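Local coordinates for Mll7089 protein (Mesorhizobium loti, PDB 2OZ8) that is of unproven function but, as a putative mandelate racemase of the enolase superfamily, probably binds magnesium and may act as a hydro-lyase, at residues Phe54-Glu62 / Glu357-Ala365; Phe13-Ile21 / Gly370-Leu378. All blocks are in the same frame, centred on the assembly; numbering follows the deposited sequence.

Contact 1 of 2, residues Phe54-Glu62 / Glu357-Ala365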
loop_
_atom_site.group_PDB
_atom_site.type_symbol
_atom_site.label_atom_id
_atom_site.label_comp_id
_atom_site.label_asym_id
_atom_site.label_seq_id
_atom_site.Cartn_x
_atom_site.Cartn_y
_atom_site.Cartn_z
ATOM N N PHE A 54 -4.421 -13.691 37.826
ATOM C CA PHE A 54 -5.245 -14.876 37.653
ATOM C C PHE A 54 -4.849 -15.976 38.618
ATOM O O PHE A 54 -5.707 -16.721 39.091
ATOM C CB PHE A 54 -5.194 -15.398 36.200
ATOM C CG PHE A 54 -5.112 -14.301 35.152
ATOM C CD1 PHE A 54 -6.183 -13.421 34.946
ATOM C CD2 PHE A 54 -3.945 -14.142 34.377
ATOM C CE1 PHE A 54 -6.101 -12.396 33.984
ATOM C CE2 PHE A 54 -3.851 -13.122 33.409
ATOM C CZ PHE A 54 -4.944 -12.249 33.215
ATOM N N ASN A 55 -3.548 -16.088 38.883
ATOM C CA ASN A 55 -2.998 -17.067 39.808
ATOM C C ASN A 55 -2.442 -16.402 41.089
ATOM O O ASN A 55 -1.978 -15.255 41.044
ATOM C CB ASN A 55 -1.895 -17.861 39.095
ATOM C CG ASN A 55 -2.434 -19.125 38.397
ATOM O OD1 ASN A 55 -3.388 -19.075 37.602
ATOM N ND2 ASN A 55 -1.823 -20.288 38.722
ATOM N N PRO A 56 -2.447 -17.124 42.231
ATOM C CA PRO A 56 -1.820 -16.489 43.391
ATOM C C PRO A 56 -0.302 -16.509 43.229
ATOM O O PRO A 56 0.223 -17.215 42.365
ATOM C CB PRO A 56 -2.245 -17.371 44.587
ATOM C CG PRO A 56 -3.002 -18.517 44.009
ATOM C CD PRO A 56 -2.944 -18.480 42.520
ATOM N N LEU A 57 0.381 -15.723 44.054
ATOM C CA LEU A 57 1.828 -15.720 44.065
ATOM C C LEU A 57 2.368 -16.997 44.691
ATOM O O LEU A 57 1.729 -17.575 45.562
ATOM C CB LEU A 57 2.342 -14.490 44.817
ATOM C CG LEU A 57 2.222 -13.186 44.044
ATOM C CD1 LEU A 57 2.570 -12.016 44.921
ATOM C CD2 LEU A 57 3.135 -13.236 42.833
ATOM N N PRO A 58 3.548 -17.446 44.265
ATOM C CA PRO A 58 4.122 -18.516 45.065
ATOM C C PRO A 58 4.548 -17.980 46.459
ATOM O O PRO A 58 4.289 -16.794 46.782
ATOM C CB PRO A 58 5.335 -18.972 44.237
ATOM C CG PRO A 58 5.698 -17.808 43.411
ATOM C CD PRO A 58 4.411 -17.061 43.140
ATOM N N ASP A 59 5.181 -18.837 47.269
ATOM C CA ASP A 59 5.636 -18.445 48.619
ATOM C C ASP A 59 6.638 -17.299 48.578
ATOM O O ASP A 59 7.408 -17.192 47.632
ATOM C CB ASP A 59 6.292 -19.623 49.312
ATOM C CG ASP A 59 5.322 -20.705 49.655
ATOM O OD1 ASP A 59 4.090 -20.472 49.686
ATOM O OD2 ASP A 59 5.808 -21.823 49.893
ATOM N N GLN A 60 6.617 -16.459 49.597
ATOM C CA GLN A 60 7.561 -15.361 49.726
ATOM C C GLN A 60 8.929 -15.868 49.303
ATOM O O GLN A 60 9.604 -15.211 48.540
ATOM C CB GLN A 60 7.607 -14.860 51.183
ATOM C CG GLN A 60 8.089 -13.431 51.429
ATOM C CD GLN A 60 7.482 -12.790 52.742
ATOM O OE1 GLN A 60 6.229 -12.477 52.863
ATOM N NE2 GLN A 60 8.383 -12.563 53.722
ATOM N N GLN A 61 9.311 -17.053 49.771
ATOM C CA GLN A 61 10.625 -17.610 49.521
ATOM C C GLN A 61 10.860 -17.952 48.023
ATOM O O GLN A 61 11.977 -17.805 47.511
ATOM C CB GLN A 61 10.870 -18.840 50.440
ATOM C CG GLN A 61 12.344 -19.335 50.509
ATOM C CD GLN A 61 12.528 -20.679 51.275
ATOM O OE1 GLN A 61 12.424 -20.754 52.512
ATOM N NE2 GLN A 61 12.846 -21.726 50.534
ATOM N N GLU A 62 9.820 -18.447 47.347
ATOM C CA GLU A 62 9.916 -18.741 45.937
ATOM C C GLU A 62 10.141 -17.397 45.167
ATOM O O GLU A 62 11.042 -17.312 44.330
ATOM C CB GLU A 62 8.686 -19.532 45.476
ATOM C CG GLU A 62 8.739 -20.157 44.069
ATOM C CD GLU A 62 10.069 -20.909 43.701
ATOM O OE1 GLU A 62 10.833 -21.434 44.585
ATOM O OE2 GLU A 62 10.350 -20.960 42.485
ATOM N N GLU A 357 0.540 -7.295 60.360
ATOM C CA GLU A 357 -0.788 -7.920 60.372
ATOM C C GLU A 357 -1.044 -8.721 59.114
ATOM O O GLU A 357 -1.582 -9.833 59.191
ATOM C CB GLU A 357 -1.900 -6.871 60.598
ATOM C CG GLU A 357 -1.825 -6.221 62.015
ATOM C CD GLU A 357 -2.767 -5.008 62.219
ATOM O OE1 GLU A 357 -3.429 -4.557 61.228
ATOM O OE2 GLU A 357 -2.837 -4.521 63.391
ATOM N N TRP A 358 -0.622 -8.192 57.962
ATOM C CA TRP A 358 -1.103 -8.726 56.678
ATOM C C TRP A 358 -0.132 -9.583 55.866
ATOM O O TRP A 358 -0.522 -10.176 54.836
ATOM C CB TRP A 358 -1.742 -7.624 55.829
ATOM C CG TRP A 358 -3.036 -7.096 56.422
ATOM C CD1 TRP A 358 -3.222 -5.890 57.073
ATOM C CD2 TRP A 358 -4.322 -7.749 56.423
ATOM N NE1 TRP A 358 -4.541 -5.766 57.471
ATOM C CE2 TRP A 358 -5.233 -6.885 57.085
ATOM C CE3 TRP A 358 -4.799 -8.969 55.902
ATOM C CZ2 TRP A 358 -6.575 -7.201 57.236
ATOM C CZ3 TRP A 358 -6.120 -9.291 56.058
ATOM C CH2 TRP A 358 -6.998 -8.420 56.729
ATOM N N SER A 359 1.121 -9.681 56.308
ATOM C CA SER A 359 2.103 -10.486 55.554
ATOM C C SER A 359 1.615 -11.931 55.458
ATOM O O SER A 359 1.098 -12.466 56.446
ATOM C CB SER A 359 3.466 -10.415 56.231
ATOM O OG SER A 359 4.435 -11.255 55.604
ATOM N N ARG A 360 1.710 -12.547 54.283
ATOM C CA ARG A 360 1.372 -14.009 54.140
ATOM C C ARG A 360 2.409 -14.724 53.295
ATOM O O ARG A 360 2.221 -14.882 52.094
ATOM C CB ARG A 360 -0.002 -14.299 53.477
ATOM C CG ARG A 360 -1.247 -13.617 53.997
ATOM C CD ARG A 360 -1.707 -14.197 55.289
ATOM N NE ARG A 360 -2.793 -13.400 55.867
ATOM C CZ ARG A 360 -2.697 -12.669 56.981
ATOM N NH1 ARG A 360 -1.560 -12.604 57.666
ATOM N NH2 ARG A 360 -3.758 -11.986 57.398
ATOM N N PRO A 361 3.478 -15.214 53.928
ATOM C CA PRO A 361 4.638 -15.789 53.221
ATOM C C PRO A 361 4.286 -17.058 52.458
ATOM O O PRO A 361 4.984 -17.443 51.508
ATOM C CB PRO A 361 5.602 -16.148 54.380
ATOM C CG PRO A 361 5.115 -15.339 55.548
ATOM C CD PRO A 361 3.647 -15.259 55.402
ATOM N N ARG A 362 3.230 -17.717 52.905
ATOM C CA ARG A 362 2.924 -19.069 52.456
ATOM C C ARG A 362 1.608 -19.014 51.705
ATOM O O ARG A 362 0.633 -18.376 52.186
ATOM C CB ARG A 362 2.881 -20.018 53.661
ATOM C CG ARG A 362 2.211 -21.403 53.429
ATOM C CD ARG A 362 3.226 -22.496 53.121
ATOM N NE ARG A 362 2.568 -23.644 52.503
ATOM C CZ ARG A 362 2.055 -23.650 51.270
ATOM N NH1 ARG A 362 2.139 -22.573 50.495
ATOM N NH2 ARG A 362 1.472 -24.743 50.795
ATOM N N ARG A 363 1.619 -19.585 50.497
ATOM C CA ARG A 363 0.460 -19.576 49.608
ATOM C C ARG A 363 -0.728 -20.309 50.252
ATOM O O ARG A 363 -0.606 -21.490 50.621
ATOM C CB ARG A 363 0.802 -20.155 48.210
ATOM C CG ARG A 363 -0.445 -20.250 47.208
ATOM C CD ARG A 363 -0.059 -20.739 45.790
ATOM N NE ARG A 363 0.720 -21.965 45.859
ATOM C CZ ARG A 363 1.782 -22.278 45.105
ATOM N NH1 ARG A 363 2.213 -21.470 44.126
ATOM N NH2 ARG A 363 2.402 -23.443 45.319
ATOM N N LEU A 364 -1.866 -19.612 50.373
ATOM C CA LEU A 364 -3.060 -20.187 50.979
ATOM C C LEU A 364 -4.128 -20.584 49.978
ATOM O O LEU A 364 -4.195 -20.064 48.889
ATOM C CB LEU A 364 -3.652 -19.217 52.007
ATOM C CG LEU A 364 -2.760 -18.795 53.213
ATOM C CD1 LEU A 364 -3.374 -17.705 54.156
ATOM C CD2 LEU A 364 -2.262 -20.014 54.032
ATOM N N ALA A 365 -5.003 -21.497 50.367
ATOM C CA ALA A 365 -6.218 -21.729 49.644
ATOM C C ALA A 365 -7.087 -20.487 49.836
ATOM O O ALA A 365 -6.912 -19.747 50.792
ATOM C CB ALA A 365 -6.885 -22.980 50.180
#

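Contact 2 of 2, residues Phe13-Ile21 / Gly370-Leu378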
loop_
_atom_site.group_PDB
_atom_site.type_symbol
_atom_site.label_atom_id
_atom_site.label_comp_id
_atom_site.label_asym_id
_atom_site.label_seq_id
_atom_site.Cartn_x
_atom_site.Cartn_y
_atom_site.Cartn_z
ATOM N N PHE A 13 1.643 -10.636 50.131
ATOM C CA PHE A 13 0.257 -10.469 50.590
ATOM C C PHE A 13 -0.734 -11.354 49.768
ATOM O O PHE A 13 -0.551 -11.624 48.558
ATOM C CB PHE A 13 -0.157 -8.997 50.510
ATOM C CG PHE A 13 0.756 -8.051 51.295
ATOM C CD1 PHE A 13 0.577 -7.850 52.657
ATOM C CD2 PHE A 13 1.804 -7.396 50.670
ATOM C CE1 PHE A 13 1.423 -7.015 53.386
ATOM C CE2 PHE A 13 2.648 -6.556 51.384
ATOM C CZ PHE A 13 2.455 -6.370 52.745
ATOM N N GLN A 14 -1.780 -11.830 50.418
ATOM C CA GLN A 14 -2.790 -12.623 49.726
ATOM C C GLN A 14 -4.045 -12.444 50.590
ATOM O O GLN A 14 -4.117 -12.986 51.684
ATOM C CB GLN A 14 -2.391 -14.093 49.609
ATOM C CG GLN A 14 -3.459 -14.982 48.898
ATOM C CD GLN A 14 -3.139 -16.501 48.907
ATOM O OE1 GLN A 14 -2.074 -16.946 49.335
ATOM N NE2 GLN A 14 -4.074 -17.280 48.448
ATOM N N PHE A 15 -5.001 -11.653 50.108
ATOM C CA PHE A 15 -6.186 -11.304 50.887
ATOM C C PHE A 15 -7.471 -11.209 50.074
ATOM O O PHE A 15 -7.428 -11.002 48.874
ATOM C CB PHE A 15 -5.954 -10.016 51.656
ATOM C CG PHE A 15 -5.543 -8.819 50.800
ATOM C CD1 PHE A 15 -6.496 -7.853 50.407
ATOM C CD2 PHE A 15 -4.194 -8.602 50.454
ATOM C CE1 PHE A 15 -6.117 -6.663 49.709
ATOM C CE2 PHE A 15 -3.791 -7.452 49.720
ATOM C CZ PHE A 15 -4.773 -6.474 49.350
ATOM N N ALA A 16 -8.609 -11.363 50.757
ATOM C CA ALA A 16 -9.947 -11.225 50.164
ATOM C C ALA A 16 -10.232 -9.778 49.826
ATOM O O ALA A 16 -9.763 -8.850 50.526
ATOM C CB ALA A 16 -11.041 -11.764 51.116
ATOM N N ARG A 17 -10.989 -9.597 48.739
ATOM C CA ARG A 17 -11.499 -8.284 48.341
ATOM C C ARG A 17 -12.800 -7.993 49.070
ATOM O O ARG A 17 -13.445 -8.903 49.567
ATOM C CB ARG A 17 -11.735 -8.235 46.828
ATOM C CG ARG A 17 -10.447 -8.144 46.029
ATOM C CD ARG A 17 -10.732 -8.207 44.524
ATOM N NE ARG A 17 -9.498 -8.289 43.749
ATOM C CZ ARG A 17 -8.847 -7.236 43.270
ATOM N NH1 ARG A 17 -9.291 -5.997 43.488
ATOM N NH2 ARG A 17 -7.740 -7.419 42.573
ATOM N N ASP A 18 -13.176 -6.719 49.103
ATOM C CA ASP A 18 -14.470 -6.296 49.629
ATOM C C ASP A 18 -15.677 -6.495 48.685
ATOM O O ASP A 18 -16.813 -6.452 49.137
ATOM C CB ASP A 18 -14.396 -4.849 50.140
ATOM C CG ASP A 18 -14.146 -3.821 49.035
ATOM O OD1 ASP A 18 -13.425 -4.095 48.010
ATOM O OD2 ASP A 18 -14.698 -2.695 49.219
ATOM N N ARG A 19 -15.427 -6.735 47.400
ATOM C CA ARG A 19 -16.466 -6.996 46.404
ATOM C C ARG A 19 -15.833 -7.858 45.324
ATOM O O ARG A 19 -14.604 -7.894 45.206
ATOM C CB ARG A 19 -16.938 -5.676 45.773
ATOM C CG ARG A 19 -15.957 -5.065 44.780
ATOM C CD ARG A 19 -16.361 -3.685 44.253
ATOM N NE ARG A 19 -15.269 -2.735 44.486
ATOM C CZ ARG A 19 -14.575 -2.053 43.591
ATOM N NH1 ARG A 19 -14.809 -2.062 42.297
ATOM N NH2 ARG A 19 -13.648 -1.270 44.048
ATOM N N VAL A 20 -16.654 -8.516 44.511
ATOM C CA VAL A 20 -16.137 -9.168 43.306
ATOM C C VAL A 20 -15.802 -8.112 42.259
ATOM O O VAL A 20 -16.604 -7.167 42.040
ATOM C CB VAL A 20 -17.129 -10.232 42.700
ATOM C CG1 VAL A 20 -16.519 -10.915 41.464
ATOM C CG2 VAL A 20 -17.429 -11.319 43.720
ATOM N N ILE A 21 -14.609 -8.256 41.651
ATOM C CA ILE A 21 -14.224 -7.431 40.500
ATOM C C ILE A 21 -14.170 -8.264 39.232
ATOM O O ILE A 21 -14.003 -9.461 39.283
ATOM C CB ILE A 21 -12.857 -6.688 40.649
ATOM C CG1 ILE A 21 -11.676 -7.668 40.578
ATOM C CG2 ILE A 21 -12.880 -5.760 41.835
ATOM C CD1 ILE A 21 -10.351 -7.026 40.330
ATOM N N GLY A 370 -9.680 -15.416 55.341
ATOM C CA GLY A 370 -10.249 -14.549 56.345
ATOM C C GLY A 370 -10.954 -13.321 55.795
ATOM O O GLY A 370 -11.105 -13.143 54.581
ATOM N N ALA A 371 -11.384 -12.460 56.711
ATOM C CA ALA A 371 -12.090 -11.228 56.369
ATOM C C ALA A 371 -11.245 -10.362 55.409
ATOM O O ALA A 371 -10.029 -10.372 55.486
ATOM C CB ALA A 371 -12.413 -10.465 57.640
ATOM N N ALA A 372 -11.903 -9.618 54.519
ATOM C CA ALA A 372 -11.235 -8.637 53.638
ATOM C C ALA A 372 -10.706 -7.528 54.493
ATOM O O ALA A 372 -11.338 -7.196 55.456
ATOM C CB ALA A 372 -12.220 -8.079 52.669
ATOM N N PRO A 373 -9.516 -6.968 54.184
ATOM C CA PRO A 373 -9.224 -5.656 54.807
ATOM C C PRO A 373 -10.365 -4.677 54.563
ATOM O O PRO A 373 -10.992 -4.702 53.493
ATOM C CB PRO A 373 -7.978 -5.188 54.082
ATOM C CG PRO A 373 -7.377 -6.385 53.516
ATOM C CD PRO A 373 -8.393 -7.465 53.364
ATOM N N GLU A 374 -10.655 -3.829 55.541
ATOM C CA GLU A 374 -11.764 -2.863 55.406
ATOM C C GLU A 374 -11.438 -1.859 54.280
ATOM O O GLU A 374 -10.275 -1.616 53.990
ATOM C CB GLU A 374 -12.093 -2.174 56.763
ATOM C CG GLU A 374 -12.856 -3.124 57.738
ATOM C CD GLU A 374 -13.096 -2.575 59.199
ATOM O OE1 GLU A 374 -13.591 -3.376 60.054
ATOM O OE2 GLU A 374 -12.822 -1.371 59.480
ATOM N N ASN A 375 -12.465 -1.325 53.632
ATOM C CA ASN A 375 -12.295 -0.415 52.508
ATOM C C ASN A 375 -12.989 0.927 52.724
ATOM O O ASN A 375 -14.142 1.125 52.313
ATOM C CB ASN A 375 -12.727 -1.040 51.175
ATOM C CG ASN A 375 -12.265 -0.198 49.958
ATOM O OD1 ASN A 375 -11.618 0.848 50.118
ATOM N ND2 ASN A 375 -12.611 -0.647 48.749
ATOM N N PRO A 376 -12.268 1.864 53.341
ATOM C CA PRO A 376 -12.774 3.188 53.611
ATOM C C PRO A 376 -13.067 4.032 52.352
ATOM O O PRO A 376 -13.616 5.137 52.465
ATOM C CB PRO A 376 -11.663 3.837 54.462
ATOM C CG PRO A 376 -10.421 3.002 54.268
ATOM C CD PRO A 376 -10.879 1.646 53.800
ATOM N N ARG A 377 -12.714 3.521 51.174
ATOM C CA ARG A 377 -12.835 4.286 49.911
ATOM C C ARG A 377 -14.222 4.035 49.326
ATOM O O ARG A 377 -14.653 4.704 48.384
ATOM C CB ARG A 377 -11.719 3.902 48.889
ATOM C CG ARG A 377 -10.273 4.257 49.330
ATOM C CD ARG A 377 -9.992 5.772 49.587
ATOM N NE ARG A 377 -10.042 6.599 48.384
ATOM C CZ ARG A 377 -9.048 6.725 47.493
ATOM N NH1 ARG A 377 -9.209 7.514 46.442
ATOM N NH2 ARG A 377 -7.895 6.076 47.627
ATOM N N LEU A 378 -14.877 3.031 49.898
ATOM C CA LEU A 378 -16.256 2.689 49.630
ATOM C C LEU A 378 -17.150 2.834 50.903
ATOM O O LEU A 378 -16.639 2.899 52.033
ATOM C CB LEU A 378 -16.307 1.274 49.067
ATOM C CG LEU A 378 -16.119 1.103 47.550
ATOM C CD1 LEU A 378 -16.367 -0.342 47.139
ATOM C CD2 LEU A 378 -17.085 1.979 46.763
HETATM O O HOH W 1 -8.364 -11.463 53.867
#

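Contact 1 of 2, residues Phe54-Glu62 / Glu357-Ala365
The carboxylate of Asp59 stands at the edge of the Arg362 guanidinium, with Asp59 OD1 close to the guanidinium plane and 3.0 Å from Arg362 NH1, while the two planes are turned 69° apart. A single oxygen thus meets a single nitrogen, and the hydrogen bond within this salt bridge is weak. The Arg363 guanidinium is met obliquely by Pro58 CA, 3.6 Å from Arg363 NH1, and its charge is paired with Glu62 of the second subunit. Within the loop itself, Trp358 O sits above one face of the Arg360 guanidinium, displaced toward its rim.

Asp59 OD1 has a second and much straighter partner, Arg363 N, at 2.7 Å and 167°. One oxygen therefore serves both a side chain and the backbone of the 357-365 loop. Without the carboxylate, as with an alanine at this position, Arg363 N is likely to lose its acceptor and the Arg362 guanidinium its anionic mate.

Arg363 runs extended as far as CD (CG anti to the backbone N, chi1 177°) before bending at chi3, which lays Arg363 CD 4.1 Å from Pro56 CG and against Leu57 O. Pro361 O accepts from Gln60 N at 2.7 Å, engaging an N-H at the start of helix 60-70. Gln60 and Pro361 then lie side by side, CB to CB 4.0 Å, and Gln60 OE1 goes on to bond Arg12 N.

The polar bonds thus fix the loop after helix 352-357 to the beginning of helix 60-70, and the cross-subunit pair of Arg363 makes this surface contact part of the subunit interface.

Contact 2 of 2, residues Phe13-Ile21 / Gly370-Leu378
In the enolase superfamily the C-terminal tail returns from the barrel to the N-terminal capping domain, and here Gly370-Leu378 runs beside the end of strand 5-17 and the corner that follows it. The tail is irregular and meets the strand and its corner through alanine and proline packing, one water and one side-chain hydrogen bond, to Asp18.

At the centre, Ala372 CB is 3.4 Å from both Ala16 O and Arg17 O, packed against the strand backbone, and Ala372 CA makes a CH...O contact with Ala16 O. The two alanine methyls, Ala16 CB and Ala372 CB, are 4.2 Å apart, so the chains come close with little side-chain bulk between them. A water completes this part: it accepts from Ala16 N and lies within bonding distance of Ala371 O, bridging strand and tail where their backbones do not bond directly.

Phe15 and Pro373 cross at about a right angle, with the ring atom Phe15 CD1 3.5 Å from Pro373 CD. With chi1 at 56°, Phe15 CG sits between its backbone N and carbonyl carbon, and the ring is carried to the proline; the ring also pairs edge-to-face with His325.

At the corner, Leu378 CD1 packs at 3.7 Å from Arg19 NE, while the guanidinium end of Arg19 bonds Ser319 O. Both Arg19 and Leu378 also touch Leu152 of helix 146-158, a barrel helix, so the corner and the tail share a neighbour there.

Asn375 OD1 accepts from Arg377 N, forming an Asx turn, and Asn375 ND2 bonds Phe320 O. That same Asn375 ND2 donates to Asp18 OD2 at 3.0 Å, reaching the oxygen from above the carboxylate plane.

How the contacts relate
Contact 2 closes a chain loop inside which contact 1 is nested, and their centres lie about 16 Å apart on the same side of the chain's centre. They meet directly: Leu364 O of contact 1 probably accepts a hydrogen bond from Gln14 NE2 of contact 2 at 2.8 Å, and Trp358 O packs 3.4 Å from Phe13 CD1. The Trp358 side chain touches both Phe13 and Pro373, while Arg12, just ahead of Phe13, bonds Leu57 O, Pro58 O and Gln14 OE1. One C-terminal tail thus follows strand 5-17, contact 1 lying at the subunit interface and contact 2 reaching the barrel.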